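Local structure of SAM-dependent O-methyltransferase (Thermotoga maritima, 1O54) at residues G23-L28 / I83-N88; N56-K61 / G75-P80; P243-P248 / R252-M257. The protein probably catalyses S-adenosyl-L-methionine-dependent methylation of tRNA adenosine 58 at N1, working as a homotetramer built as a dimer of dimers. All blocks are in the same frame, centred on the assembly; numbering follows the deposited sequence.

Contact 1 of 3, residues G23-L28 / I83-N88; sequences GDRVLL and IDEIMN
The carboxylate oxygen OE1 of E85 lies 2.6 Å from NH1 of R25, a salt bridge that joins strand 25-30 of the N-terminal antiparallel sheet to helix 82-87. The pair illustrates how charge can hold two groups together without a directed hydrogen bond. E85 approaches over a face of the guanidinium group, its OE2 standing 3.0 Å above that plane and toward the rim, and the two flat groups are turned 71° apart. No N-H of R25 points at OE1. The same OE2 also rests 3.1 Å from CD of R25, so the aliphatic part of the arginine shares in the contact. R25 bends at its third torsion (chi3 55°) and E85 at its second (chi2 -81°), which folds both chains into reach. W160 gives OE1 a weak hydrogen bond, and D39 is a weak, long partner of R25.

Two residues along the strand, L27 sets its CD2 methyl 3.4 Å from OD2 of D84, the two side chains crossing at about a right angle. The carboxylate is nevertheless well provided for: OD2 accepts from the backbone N of S81 near the start of the helix, and OD1 forms a salt bridge with R233 of the second subunit. At the other end, N88 closes the helix on the carbonyl of D84. Its backbone N and its ND2 reach D84 O from opposite faces of the carbonyl plane, ND2 at 2.9 Å.

The acids of this short helix thus face both the sheet, through R25, and the second subunit, through R233; the nearby positive charges would probably favour the ionised carboxylates of D84 and E85.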
ATOM      1  N   GLY A  23     -40.750  -9.708   9.451  1.00 32.60           N
ATOM      2  CA  GLY A  23     -40.266  -9.489   8.105  1.00 33.13           C
ATOM      3  C   GLY A  23     -39.117  -8.519   8.031  1.00 33.18           C
ATOM      4  O   GLY A  23     -38.518  -8.371   6.975  1.00 34.71           O
ATOM      5  N   ASP A  24     -38.792  -7.840   9.130  1.00 32.84           N
ATOM      6  CA  ASP A  24     -37.637  -6.936   9.128  1.00 32.47           C
ATOM      7  C   ASP A  24     -36.333  -7.735   9.106  1.00 31.90           C
ATOM      8  O   ASP A  24     -36.266  -8.826   9.613  1.00 31.94           O
ATOM      9  CB  ASP A  24     -37.630  -6.044  10.380  1.00 32.69           C
ATOM     10  CG  ASP A  24     -38.610  -4.871  10.295  1.00 34.71           C
ATOM     11  OD1 ASP A  24     -39.212  -4.622   9.226  1.00 36.33           O
ATOM     12  OD2 ASP A  24     -38.814  -4.124  11.292  1.00 34.81           O
ATOM     13  N   ARG A  25     -35.297  -7.159   8.522  1.00 31.38           N
ATOM     14  CA  ARG A  25     -33.954  -7.741   8.620  1.00 31.88           C
ATOM     15  C   ARG A  25     -33.240  -7.238   9.881  1.00 29.89           C
ATOM     16  O   ARG A  25     -33.313  -6.069  10.219  1.00 29.27           O
ATOM     17  CB  ARG A  25     -33.150  -7.376   7.373  1.00 33.24           C
ATOM     18  CG  ARG A  25     -33.910  -7.707   6.092  1.00 38.46           C
ATOM     19  CD  ARG A  25     -33.040  -8.054   4.910  1.00 43.88           C
ATOM     20  NE  ARG A  25     -32.110  -9.146   5.227  1.00 47.47           N
ATOM     21  CZ  ARG A  25     -31.300  -9.703   4.331  1.00 50.93           C
ATOM     22  NH1 ARG A  25     -31.315  -9.294   3.061  1.00 51.75           N
ATOM     23  NH2 ARG A  25     -30.471 -10.669   4.701  1.00 51.94           N
ATOM     24  N   VAL A  26     -32.595  -8.139  10.598  1.00 28.95           N
ATOM     25  CA  VAL A  26     -31.799  -7.769  11.757  1.00 30.07           C
ATOM     26  C   VAL A  26     -30.432  -8.385  11.616  1.00 29.49           C
ATOM     27  O   VAL A  26     -30.253  -9.416  10.941  1.00 29.53           O
ATOM     28  CB  VAL A  26     -32.401  -8.288  13.092  1.00 30.39           C
ATOM     29  CG1 VAL A  26     -33.681  -7.585  13.379  1.00 33.60           C
ATOM     30  CG2 VAL A  26     -32.597  -9.761  13.044  1.00 32.02           C
ATOM     31  N   LEU A  27     -29.493  -7.790  12.308  1.00 27.99           N
ATOM     32  CA  LEU A  27     -28.157  -8.294  12.379  1.00 28.76           C
ATOM     33  C   LEU A  27     -27.860  -8.592  13.834  1.00 28.49           C
ATOM     34  O   LEU A  27     -27.926  -7.689  14.675  1.00 28.85           O
ATOM     35  CB  LEU A  27     -27.189  -7.246  11.862  1.00 28.40           C
ATOM     36  CG  LEU A  27     -25.717  -7.590  11.969  1.00 33.15           C
ATOM     37  CD1 LEU A  27     -25.397  -8.804  11.167  1.00 37.49           C
ATOM     38  CD2 LEU A  27     -24.927  -6.423  11.483  1.00 35.90           C
ATOM     39  N   LEU A  28     -27.569  -9.854  14.145  1.00 27.26           N
ATOM     40  CA  LEU A  28     -27.228 -10.245  15.503  1.00 27.69           C
ATOM     41  C   LEU A  28     -25.704 -10.394  15.623  1.00 29.22           C
ATOM     42  O   LEU A  28     -25.098 -11.188  14.889  1.00 29.32           O
ATOM     43  CB  LEU A  28     -27.918 -11.556  15.873  1.00 27.75           C
ATOM     44  CG  LEU A  28     -29.425 -11.551  15.616  1.00 28.91           C
ATOM     45  CD1 LEU A  28     -30.058 -12.896  15.919  1.00 31.06           C
ATOM     46  CD2 LEU A  28     -30.110 -10.439  16.426  1.00 30.32           C
ATOM     47  N   ILE A  83     -23.840  -1.722   3.731  1.00 24.42           N
ATOM     48  CA  ILE A  83     -22.585  -2.513   3.664  1.00 25.80           C
ATOM     49  C   ILE A  83     -22.786  -3.912   4.198  1.00 25.76           C
ATOM     50  O   ILE A  83     -22.413  -4.930   3.551  1.00 25.66           O
ATOM     51  CB  ILE A  83     -21.448  -1.823   4.432  1.00 26.51           C
ATOM     52  CG1 ILE A  83     -20.947  -0.600   3.670  1.00 28.36           C
ATOM     53  CG2 ILE A  83     -20.272  -2.802   4.638  1.00 27.77           C
ATOM     54  CD1 ILE A  83     -19.886   0.255   4.409  1.00 29.71           C
ATOM     55  N   ASP A  84     -23.426  -4.014   5.366  1.00 25.43           N
ATOM     56  CA  ASP A  84     -23.727  -5.337   5.909  1.00 27.38           C
ATOM     57  C   ASP A  84     -24.481  -6.208   4.925  1.00 27.43           C
ATOM     58  O   ASP A  84     -24.137  -7.393   4.754  1.00 27.56           O
ATOM     59  CB  ASP A  84     -24.543  -5.284   7.201  1.00 27.55           C
ATOM     60  CG  ASP A  84     -23.819  -4.604   8.340  1.00 30.62           C
ATOM     61  OD1 ASP A  84     -22.563  -4.710   8.452  1.00 33.64           O
ATOM     62  OD2 ASP A  84     -24.449  -3.940   9.195  1.00 31.49           O
ATOM     63  N   GLU A  85     -25.503  -5.641   4.285  1.00 27.58           N
ATOM     64  CA  GLU A  85     -26.291  -6.370   3.289  1.00 28.27           C
ATOM     65  C   GLU A  85     -25.464  -6.777   2.076  1.00 29.33           C
ATOM     66  O   GLU A  85     -25.571  -7.910   1.631  1.00 31.02           O
ATOM     67  CB  GLU A  85     -27.494  -5.563   2.819  1.00 28.83           C
ATOM     68  CG  GLU A  85     -28.553  -5.354   3.905  1.00 30.86           C
ATOM     69  CD  GLU A  85     -29.482  -6.537   4.104  1.00 35.61           C
ATOM     70  OE1 GLU A  85     -29.363  -7.550   3.394  1.00 38.86           O
ATOM     71  OE2 GLU A  85     -30.356  -6.464   5.001  1.00 39.41           O
ATOM     72  N   ILE A  86     -24.653  -5.866   1.570  1.00 29.46           N
ATOM     73  CA  ILE A  86     -23.793  -6.147   0.414  1.00 31.40           C
ATOM     74  C   ILE A  86     -22.793  -7.240   0.750  1.00 33.37           C
ATOM     75  O   ILE A  86     -22.608  -8.182  -0.036  1.00 33.87           O
ATOM     76  CB  ILE A  86     -23.124  -4.879  -0.036  1.00 31.42           C
ATOM     77  CG1 ILE A  86     -24.130  -3.989  -0.755  1.00 31.86           C
ATOM     78  CG2 ILE A  86     -21.905  -5.149  -0.964  1.00 31.93           C
ATOM     79  CD1 ILE A  86     -23.692  -2.599  -0.874  1.00 31.52           C
ATOM     80  N   MET A  87     -22.177  -7.162   1.922  1.00 34.93           N
ATOM     81  CA  MET A  87     -21.171  -8.166   2.299  1.00 37.84           C
ATOM     82  C   MET A  87     -21.760  -9.525   2.674  1.00 41.29           C
ATOM     83  O   MET A  87     -21.134 -10.557   2.365  1.00 42.55           O
ATOM     84  CB  MET A  87     -20.288  -7.668   3.441  1.00 37.48           C
ATOM     85  CG  MET A  87     -19.531  -6.399   3.158  1.00 38.52           C
ATOM     86  SD  MET A  87     -18.444  -6.473   1.699  1.00 39.32           S
ATOM     87  CE  MET A  87     -17.090  -7.474   2.395  1.00 42.85           C
ATOM     88  N   ASN A  88     -22.933  -9.544   3.315  1.00 43.82           N
ATOM     89  CA  ASN A  88     -23.578 -10.801   3.805  1.00 46.68           C
ATOM     90  C   ASN A  88     -24.511 -11.367   2.759  1.00 48.54           C
ATOM     91  O   ASN A  88     -25.512 -12.095   3.056  1.00 48.93           O
ATOM     92  CB  ASN A  88     -24.346 -10.567   5.105  1.00 47.38           C
ATOM     93  CG  ASN A  88     -23.427 -10.473   6.307  1.00 49.36           C
ATOM     94  OD1 ASN A  88     -23.094 -11.496   6.932  1.00 52.19           O
ATOM     95  ND2 ASN A  88     -23.003  -9.255   6.634  1.00 49.21           N
TER

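Contact 2 of 3, residues N56-K61 / G75-P80; sequences NEVFEK and GYILIP
I77 and the type I beta turn V58-K61 meet where strand 74-78, part of a four-stranded antiparallel sheet, is covered by the turn at the end of the weakly bonded helical segment near 55-58. The contact is an example of apolar packing in which one isoleucine is wedged between a valine and the root of a lysine. The side chain of I77 points at the turn, with CG1 anti to its carbonyl carbon (chi1 -60°) and the longer branch nearly extended beyond it (chi2 155°). CD1 is thereby carried against CB of K61 at 3.4 Å, tighter than usual carbon packing. CG1 of V58 sits 4.2 Å from CD1 and equally far from CG2 of I77, so the valine methyl bridges the two branches, the two side chains sliding past each other in opposite directions.

K61 crosses I77 at about a right angle and only the root of its chain takes part. A second torsion well away from a staggered value (chi2 -99°) bends the lysine off toward strand 66-68, where NZ donates to the carbonyl of I66. The aliphatic root thus packs on the strand while the charged end is satisfied by a backbone oxygen. Around this site L28 and I67, from the two neighbouring strands, touch I77, and L20 and L40 touch V58. The turn itself is closed by the backbone bond from K61 N to V58 O, 3.0 Å long.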
ATOM      1  N   ASN A  56     -38.451 -14.902  18.436  1.00 33.57           N
ATOM      2  CA  ASN A  56     -39.555 -14.315  19.221  1.00 33.70           C
ATOM      3  C   ASN A  56     -39.097 -13.283  20.252  1.00 33.71           C
ATOM      4  O   ASN A  56     -39.758 -12.256  20.447  1.00 33.53           O
ATOM      5  CB  ASN A  56     -40.379 -15.404  19.918  1.00 33.90           C
ATOM      6  CG  ASN A  56     -41.351 -16.071  18.977  1.00 33.97           C
ATOM      7  OD1 ASN A  56     -41.681 -15.520  17.929  1.00 35.02           O
ATOM      8  ND2 ASN A  56     -41.824 -17.262  19.351  1.00 33.87           N
ATOM      9  N   GLU A  57     -37.961 -13.550  20.891  1.00 34.17           N
ATOM     10  CA  GLU A  57     -37.370 -12.623  21.864  1.00 34.06           C
ATOM     11  C   GLU A  57     -37.010 -11.292  21.253  1.00 32.17           C
ATOM     12  O   GLU A  57     -37.100 -10.264  21.909  1.00 30.99           O
ATOM     13  CB  GLU A  57     -36.102 -13.213  22.496  1.00 35.07           C
ATOM     14  CG  GLU A  57     -36.309 -14.505  23.269  1.00 38.48           C
ATOM     15  CD  GLU A  57     -35.102 -14.866  24.133  1.00 44.05           C
ATOM     16  OE1 GLU A  57     -34.576 -13.968  24.829  1.00 48.39           O
ATOM     17  OE2 GLU A  57     -34.687 -16.047  24.135  1.00 48.53           O
ATOM     18  N   VAL A  58     -36.561 -11.309  19.996  1.00 30.49           N
ATOM     19  CA  VAL A  58     -36.164 -10.103  19.330  1.00 28.94           C
ATOM     20  C   VAL A  58     -37.318  -9.111  19.216  1.00 28.35           C
ATOM     21  O   VAL A  58     -37.099  -7.911  19.350  1.00 26.96           O
ATOM     22  CB  VAL A  58     -35.542 -10.389  17.935  1.00 29.65           C
ATOM     23  CG1 VAL A  58     -35.198  -9.110  17.251  1.00 27.31           C
ATOM     24  CG2 VAL A  58     -34.304 -11.271  18.100  1.00 30.76           C
ATOM     25  N   PHE A  59     -38.542  -9.610  19.006  1.00 27.86           N
ATOM     26  CA  PHE A  59     -39.703  -8.711  18.917  1.00 28.23           C
ATOM     27  C   PHE A  59     -39.978  -7.961  20.235  1.00 28.46           C
ATOM     28  O   PHE A  59     -40.679  -6.939  20.232  1.00 29.48           O
ATOM     29  CB  PHE A  59     -40.968  -9.449  18.512  1.00 27.83           C
ATOM     30  CG  PHE A  59     -40.890 -10.105  17.170  1.00 27.96           C
ATOM     31  CD1 PHE A  59     -40.844 -11.476  17.065  1.00 29.26           C
ATOM     32  CD2 PHE A  59     -40.853  -9.351  16.014  1.00 31.73           C
ATOM     33  CE1 PHE A  59     -40.773 -12.104  15.817  1.00 29.89           C
ATOM     34  CE2 PHE A  59     -40.767  -9.981  14.751  1.00 32.54           C
ATOM     35  CZ  PHE A  59     -40.745 -11.365  14.670  1.00 30.96           C
ATOM     36  N   GLU A  60     -39.441  -8.466  21.336  1.00 28.34           N
ATOM     37  CA  GLU A  60     -39.614  -7.820  22.659  1.00 28.98           C
ATOM     38  C   GLU A  60     -38.422  -6.995  23.079  1.00 30.09           C
ATOM     39  O   GLU A  60     -38.316  -6.619  24.261  1.00 29.65           O
ATOM     40  CB  GLU A  60     -39.834  -8.873  23.714  1.00 28.73           C
ATOM     41  CG  GLU A  60     -40.820  -9.949  23.335  1.00 30.32           C
ATOM     42  CD  GLU A  60     -42.198  -9.383  23.022  1.00 29.48           C
ATOM     43  OE1 GLU A  60     -42.364  -8.150  22.848  1.00 31.70           O
ATOM     44  OE2 GLU A  60     -43.096 -10.187  22.935  1.00 34.69           O
ATOM     45  N   LYS A  61     -37.513  -6.765  22.124  1.00 29.72           N
ATOM     46  CA  LYS A  61     -36.292  -6.012  22.355  1.00 31.07           C
ATOM     47  C   LYS A  61     -36.254  -4.907  21.312  1.00 30.95           C
ATOM     48  O   LYS A  61     -37.296  -4.539  20.752  1.00 33.56           O
ATOM     49  CB  LYS A  61     -35.080  -6.946  22.255  1.00 31.00           C
ATOM     50  CG  LYS A  61     -35.123  -8.168  23.181  1.00 34.04           C
ATOM     51  CD  LYS A  61     -34.307  -7.988  24.434  1.00 37.88           C
ATOM     52  CE  LYS A  61     -34.019  -9.323  25.136  1.00 40.43           C
ATOM     53  NZ  LYS A  61     -32.833  -9.183  26.034  1.00 43.10           N
ATOM     54  N   GLY A  75     -25.166 -11.630  22.667  1.00 31.30           N
ATOM     55  CA  GLY A  75     -25.119 -10.904  21.405  1.00 30.28           C
ATOM     56  C   GLY A  75     -25.925  -9.631  21.480  1.00 28.94           C
ATOM     57  O   GLY A  75     -26.614  -9.382  22.460  1.00 28.39           O
ATOM     58  N   TYR A  76     -25.840  -8.833  20.428  1.00 26.66           N
ATOM     59  CA  TYR A  76     -26.582  -7.583  20.327  1.00 25.44           C
ATOM     60  C   TYR A  76     -27.411  -7.538  19.050  1.00 24.77           C
ATOM     61  O   TYR A  76     -26.969  -7.977  17.992  1.00 25.45           O
ATOM     62  CB  TYR A  76     -25.586  -6.428  20.331  1.00 25.22           C
ATOM     63  CG  TYR A  76     -24.967  -6.227  21.674  1.00 26.88           C
ATOM     64  CD1 TYR A  76     -23.738  -6.794  21.985  1.00 28.57           C
ATOM     65  CD2 TYR A  76     -25.603  -5.454  22.636  1.00 27.23           C
ATOM     66  CE1 TYR A  76     -23.159  -6.581  23.230  1.00 30.27           C
ATOM     67  CE2 TYR A  76     -25.045  -5.250  23.882  1.00 29.68           C
ATOM     68  CZ  TYR A  76     -23.819  -5.822  24.173  1.00 29.43           C
ATOM     69  OH  TYR A  76     -23.263  -5.600  25.413  1.00 31.07           O
ATOM     70  N   ILE A  77     -28.601  -6.936  19.138  1.00 23.87           N
ATOM     71  CA  ILE A  77     -29.501  -6.776  17.984  1.00 23.63           C
ATOM     72  C   ILE A  77     -29.186  -5.458  17.326  1.00 24.00           C
ATOM     73  O   ILE A  77     -29.147  -4.402  17.996  1.00 24.45           O
ATOM     74  CB  ILE A  77     -30.981  -6.750  18.476  1.00 23.53           C
ATOM     75  CG1 ILE A  77     -31.352  -8.052  19.193  1.00 24.55           C
ATOM     76  CG2 ILE A  77     -31.933  -6.485  17.313  1.00 24.79           C
ATOM     77  CD1 ILE A  77     -32.516  -7.883  20.198  1.00 26.12           C
ATOM     78  N   LEU A  78     -28.945  -5.510  16.011  1.00 24.85           N
ATOM     79  CA  LEU A  78     -28.580  -4.347  15.220  1.00 26.33           C
ATOM     80  C   LEU A  78     -29.433  -4.303  13.957  1.00 26.94           C
ATOM     81  O   LEU A  78     -29.980  -5.324  13.527  1.00 28.03           O
ATOM     82  CB  LEU A  78     -27.084  -4.366  14.839  1.00 25.84           C
ATOM     83  CG  LEU A  78     -26.092  -4.467  16.015  1.00 27.10           C
ATOM     84  CD1 LEU A  78     -24.690  -4.614  15.520  1.00 29.93           C
ATOM     85  CD2 LEU A  78     -26.178  -3.263  16.977  1.00 29.74           C
ATOM     86  N   ILE A  79     -29.525  -3.108  13.389  1.00 27.99           N
ATOM     87  CA  ILE A  79     -30.171  -2.909  12.119  1.00 29.49           C
ATOM     88  C   ILE A  79     -29.013  -2.980  11.119  1.00 28.53           C
ATOM     89  O   ILE A  79     -28.062  -2.225  11.221  1.00 28.53           O
ATOM     90  CB  ILE A  79     -30.850  -1.534  12.017  1.00 30.81           C
ATOM     91  CG1 ILE A  79     -31.963  -1.373  13.073  1.00 34.37           C
ATOM     92  CG2 ILE A  79     -31.434  -1.356  10.617  1.00 32.11           C
ATOM     93  CD1 ILE A  79     -33.004  -2.426  13.054  1.00 35.37           C
ATOM     94  N   PRO A  80     -29.069  -3.881  10.163  1.00 28.80           N
ATOM     95  CA  PRO A  80     -27.988  -3.971   9.174  1.00 27.79           C
ATOM     96  C   PRO A  80     -27.857  -2.713   8.337  1.00 27.05           C
ATOM     97  O   PRO A  80     -28.861  -2.066   7.980  1.00 27.32           O
ATOM     98  CB  PRO A  80     -28.401  -5.144   8.267  1.00 29.38           C
ATOM     99  CG  PRO A  80     -29.688  -5.602   8.721  1.00 31.27           C
ATOM    100  CD  PRO A  80     -30.154  -4.807   9.894  1.00 29.44           C
TER

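Contact 3 of 3, residues P243-P248 / R252-M257; sequences PYKPVP and RPVDRM
P243, Y244 and K245 face R252, P253 and V254 across the beta hairpin of strands 234-245 and 252-258, a worked case of a strand pair in which a proline occupies a non-hydrogen-bonded position, where no N-H is needed toward the partner strand. Two backbone bonds flank the non-hydrogen-bonded pair Y244-P253: V254 N gives to P243 O at 2.9 Å, and K245 N gives to R252 O at 2.8 Å. Between them the chains come very close, CA of Y244 and CA of P253 being 4.0 Å apart.

The side chains sort into three pairs. P243 packs its CG tightly on CG2 of V254 at 3.5 Å, the two crossing at about a right angle. Y244 lies alongside P253, whose CG makes an off-centre CH-pi contact with the ring, 28° from its normal. K245 runs beside R252 and lays CD over one face of the guanidinium, 3.3 Å above the plane and toward the rim.

A carboxylate in the second shell holds the guanidinium. R252, extended from CG to NE, offers NH1 and NH2 end-on to a single oxygen, OD2 of D255, which lies at the edge of the guanidinium plane; NH2 meets its syn lone pair. This acid probably offsets the like charges of K245 and R252. Farther out, the hydroxyl of Y244 bonds to E238 of the second subunit. P243 and Y244 pair with an antiparallel strand of that subunit, and R256 and M257 with one of the third, so the sheet runs on through both interfaces. Bends at chi3 and chi4 turn the end of K245 to a water, to which NZ donates at 3.2 Å, and that water accepts from D255 N at 3.0 Å.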
ATOM      1  N   PRO A 243      -7.115  -2.729   7.614  1.00 23.94           N
ATOM      2  CA  PRO A 243      -7.587  -2.607   8.989  1.00 24.54           C
ATOM      3  C   PRO A 243      -6.518  -2.881  10.039  1.00 24.13           C
ATOM      4  O   PRO A 243      -5.519  -3.567   9.762  1.00 23.33           O
ATOM      5  CB  PRO A 243      -8.674  -3.669   9.040  1.00 26.00           C
ATOM      6  CG  PRO A 243      -8.134  -4.752   8.225  1.00 25.63           C
ATOM      7  CD  PRO A 243      -7.320  -4.102   7.107  1.00 25.51           C
ATOM      8  N   TYR A 244      -6.740  -2.379  11.265  1.00 23.60           N
ATOM      9  CA  TYR A 244      -5.847  -2.547  12.388  1.00 23.63           C
ATOM     10  C   TYR A 244      -6.513  -3.340  13.492  1.00 24.65           C
ATOM     11  O   TYR A 244      -7.739  -3.256  13.668  1.00 25.31           O
ATOM     12  CB  TYR A 244      -5.449  -1.166  12.930  1.00 23.71           C
ATOM     13  CG  TYR A 244      -4.407  -0.482  12.092  1.00 24.20           C
ATOM     14  CD1 TYR A 244      -4.707  -0.016  10.837  1.00 23.29           C
ATOM     15  CD2 TYR A 244      -3.111  -0.243  12.580  1.00 25.88           C
ATOM     16  CE1 TYR A 244      -3.752   0.589  10.051  1.00 28.31           C
ATOM     17  CE2 TYR A 244      -2.148   0.390  11.779  1.00 27.44           C
ATOM     18  CZ  TYR A 244      -2.473   0.814  10.551  1.00 26.07           C
ATOM     19  OH  TYR A 244      -1.568   1.455   9.705  1.00 28.66           O
ATOM     20  N   LYS A 245      -5.714  -4.050  14.267  1.00 24.43           N
ATOM     21  CA  LYS A 245      -6.210  -4.710  15.474  1.00 25.61           C
ATOM     22  C   LYS A 245      -6.559  -3.593  16.474  1.00 27.24           C
ATOM     23  O   LYS A 245      -5.696  -2.777  16.810  1.00 26.89           O
ATOM     24  CB  LYS A 245      -5.139  -5.621  16.016  1.00 26.97           C
ATOM     25  CG  LYS A 245      -4.732  -6.697  15.064  1.00 31.36           C
ATOM     26  CD  LYS A 245      -3.827  -7.709  15.712  1.00 36.67           C
ATOM     27  CE  LYS A 245      -4.631  -8.755  16.493  1.00 42.57           C
ATOM     28  NZ  LYS A 245      -5.278  -9.741  15.554  1.00 46.45           N
ATOM     29  N   PRO A 246      -7.824  -3.470  16.889  1.00 27.20           N
ATOM     30  CA  PRO A 246      -8.237  -2.347  17.761  1.00 26.91           C
ATOM     31  C   PRO A 246      -7.862  -2.579  19.236  1.00 27.29           C
ATOM     32  O   PRO A 246      -8.745  -2.643  20.123  1.00 29.56           O
ATOM     33  CB  PRO A 246      -9.735  -2.292  17.524  1.00 28.05           C
ATOM     34  CG  PRO A 246     -10.104  -3.727  17.279  1.00 27.03           C
ATOM     35  CD  PRO A 246      -8.967  -4.327  16.539  1.00 28.21           C
ATOM     36  N   VAL A 247      -6.562  -2.739  19.488  1.00 25.92           N
ATOM     37  CA  VAL A 247      -6.039  -3.031  20.825  1.00 26.24           C
ATOM     38  C   VAL A 247      -5.189  -1.815  21.211  1.00 25.94           C
ATOM     39  O   VAL A 247      -4.109  -1.593  20.651  1.00 26.65           O
ATOM     40  CB  VAL A 247      -5.194  -4.307  20.906  1.00 26.70           C
ATOM     41  CG1 VAL A 247      -4.744  -4.550  22.339  1.00 28.45           C
ATOM     42  CG2 VAL A 247      -5.980  -5.550  20.353  1.00 29.26           C
ATOM     43  N   PRO A 248      -5.689  -0.995  22.115  1.00 25.44           N
ATOM     44  CA  PRO A 248      -5.004   0.287  22.410  1.00 25.79           C
ATOM     45  C   PRO A 248      -3.524   0.132  22.763  1.00 25.52           C
ATOM     46  O   PRO A 248      -2.725   0.973  22.368  1.00 23.44           O
ATOM     47  CB  PRO A 248      -5.777   0.840  23.597  1.00 26.02           C
ATOM     48  CG  PRO A 248      -7.117   0.164  23.544  1.00 26.78           C
ATOM     49  CD  PRO A 248      -6.947  -1.142  22.880  1.00 26.15           C
ATOM     50  N   ARG A 252      -1.599  -2.356  15.700  1.00 24.60           N
ATOM     51  CA  ARG A 252      -0.853  -2.792  14.527  1.00 25.51           C
ATOM     52  C   ARG A 252      -1.828  -3.256  13.455  1.00 25.64           C
ATOM     53  O   ARG A 252      -2.993  -3.556  13.782  1.00 24.19           O
ATOM     54  CB  ARG A 252       0.068  -3.943  14.904  1.00 26.32           C
ATOM     55  CG  ARG A 252      -0.648  -5.182  15.354  1.00 29.91           C
ATOM     56  CD  ARG A 252       0.337  -6.273  15.617  1.00 36.79           C
ATOM     57  NE  ARG A 252      -0.256  -7.589  15.753  1.00 42.68           N
ATOM     58  CZ  ARG A 252      -0.550  -8.414  14.733  1.00 47.60           C
ATOM     59  NH1 ARG A 252      -0.404  -8.035  13.453  1.00 47.19           N
ATOM     60  NH2 ARG A 252      -1.041  -9.621  15.017  1.00 49.18           N
ATOM     61  N   PRO A 253      -1.412  -3.283  12.189  1.00 27.05           N
ATOM     62  CA  PRO A 253      -2.291  -3.773  11.132  1.00 28.46           C
ATOM     63  C   PRO A 253      -2.638  -5.237  11.357  1.00 30.88           C
ATOM     64  O   PRO A 253      -1.879  -5.961  12.005  1.00 29.85           O
ATOM     65  CB  PRO A 253      -1.472  -3.561   9.840  1.00 29.54           C
ATOM     66  CG  PRO A 253      -0.449  -2.594  10.176  1.00 27.85           C
ATOM     67  CD  PRO A 253      -0.114  -2.825  11.629  1.00 26.83           C
ATOM     68  N   VAL A 254      -3.799  -5.662  10.878  1.00 33.72           N
ATOM     69  CA  VAL A 254      -4.126  -7.109  10.878  1.00 36.98           C
ATOM     70  C   VAL A 254      -3.066  -7.863  10.066  1.00 39.88           C
ATOM     71  O   VAL A 254      -2.338  -7.236   9.284  1.00 40.84           O
ATOM     72  CB  VAL A 254      -5.476  -7.380  10.266  1.00 36.72           C
ATOM     73  CG1 VAL A 254      -6.582  -6.741  11.105  1.00 35.65           C
ATOM     74  CG2 VAL A 254      -5.484  -6.938   8.795  1.00 38.80           C
ATOM     75  N   ASP A 255      -2.961  -9.183  10.233  1.00 42.79           N
ATOM     76  CA  ASP A 255      -1.894  -9.952   9.550  1.00 45.56           C
ATOM     77  C   ASP A 255      -2.079 -10.005   8.037  1.00 47.38           C
ATOM     78  O   ASP A 255      -1.102  -9.966   7.288  1.00 47.86           O
ATOM     79  CB  ASP A 255      -1.834 -11.409  10.041  1.00 46.22           C
ATOM     80  CG  ASP A 255      -1.547 -11.530  11.522  1.00 50.18           C
ATOM     81  OD1 ASP A 255      -1.053 -12.606  11.951  1.00 54.02           O
ATOM     82  OD2 ASP A 255      -1.810 -10.622  12.337  1.00 54.53           O
ATOM     83  N   ARG A 256      -3.332 -10.138   7.595  1.00 49.50           N
ATOM     84  CA  ARG A 256      -3.644 -10.279   6.171  1.00 50.98           C
ATOM     85  C   ARG A 256      -4.790  -9.366   5.712  1.00 51.47           C
ATOM     86  O   ARG A 256      -5.706  -9.087   6.478  1.00 51.57           O
ATOM     87  CB  ARG A 256      -3.977 -11.737   5.880  1.00 51.70           C
ATOM     88  CG  ARG A 256      -2.785 -12.683   6.114  1.00 53.98           C
ATOM     89  CD  ARG A 256      -2.916 -14.037   5.429  1.00 58.04           C
ATOM     90  NE  ARG A 256      -3.016 -13.895   3.974  1.00 61.04           N
ATOM     91  CZ  ARG A 256      -1.981 -13.806   3.141  1.00 63.53           C
ATOM     92  NH1 ARG A 256      -0.727 -13.816   3.590  1.00 65.21           N
ATOM     93  NH2 ARG A 256      -2.206 -13.688   1.840  1.00 64.64           N
ATOM     94  N   MET A 257      -4.724  -8.907   4.460  1.00 51.73           N
ATOM     95  CA  MET A 257      -5.702  -7.937   3.920  1.00 52.06           C
ATOM     96  C   MET A 257      -6.096  -8.328   2.501  1.00 51.52           C
ATOM     97  O   MET A 257      -5.483  -9.229   1.904  1.00 52.23           O
ATOM     98  CB  MET A 257      -5.123  -6.511   3.918  1.00 52.45           C
ATOM     99  CG  MET A 257      -3.834  -6.366   3.106  1.00 53.22           C
ATOM    100  SD  MET A 257      -2.991  -4.754   3.310  1.00 55.83           S
ATOM    101  CE  MET A 257      -3.698  -3.778   1.875  1.00 55.90           C
TER
HETATM  102  O   HOH W   1      -4.429 -10.427  12.572  1.00 47.52           O

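Contacts 1 and 2 both involve the N-terminal four-stranded sheet, their centres 12 Å apart. Strands 25-30 and 74-78 are neighbours in the same sheet, and L27 O lies 2.8 Å from L78 N, a probable hydrogen bond between the two contacts. The helix of contact 1 follows the strand of contact 2 directly in the chain. Contact 3 stands apart, with its centre 24 Å from that of contact 1 and 29 Å from that of contact 2, and touches neither. All three nonetheless meet the second subunit, and contact 3 also meets the third. The predicted S-adenosyl-L-methionine residues E144, D172 and D188 lie away from all three contacts.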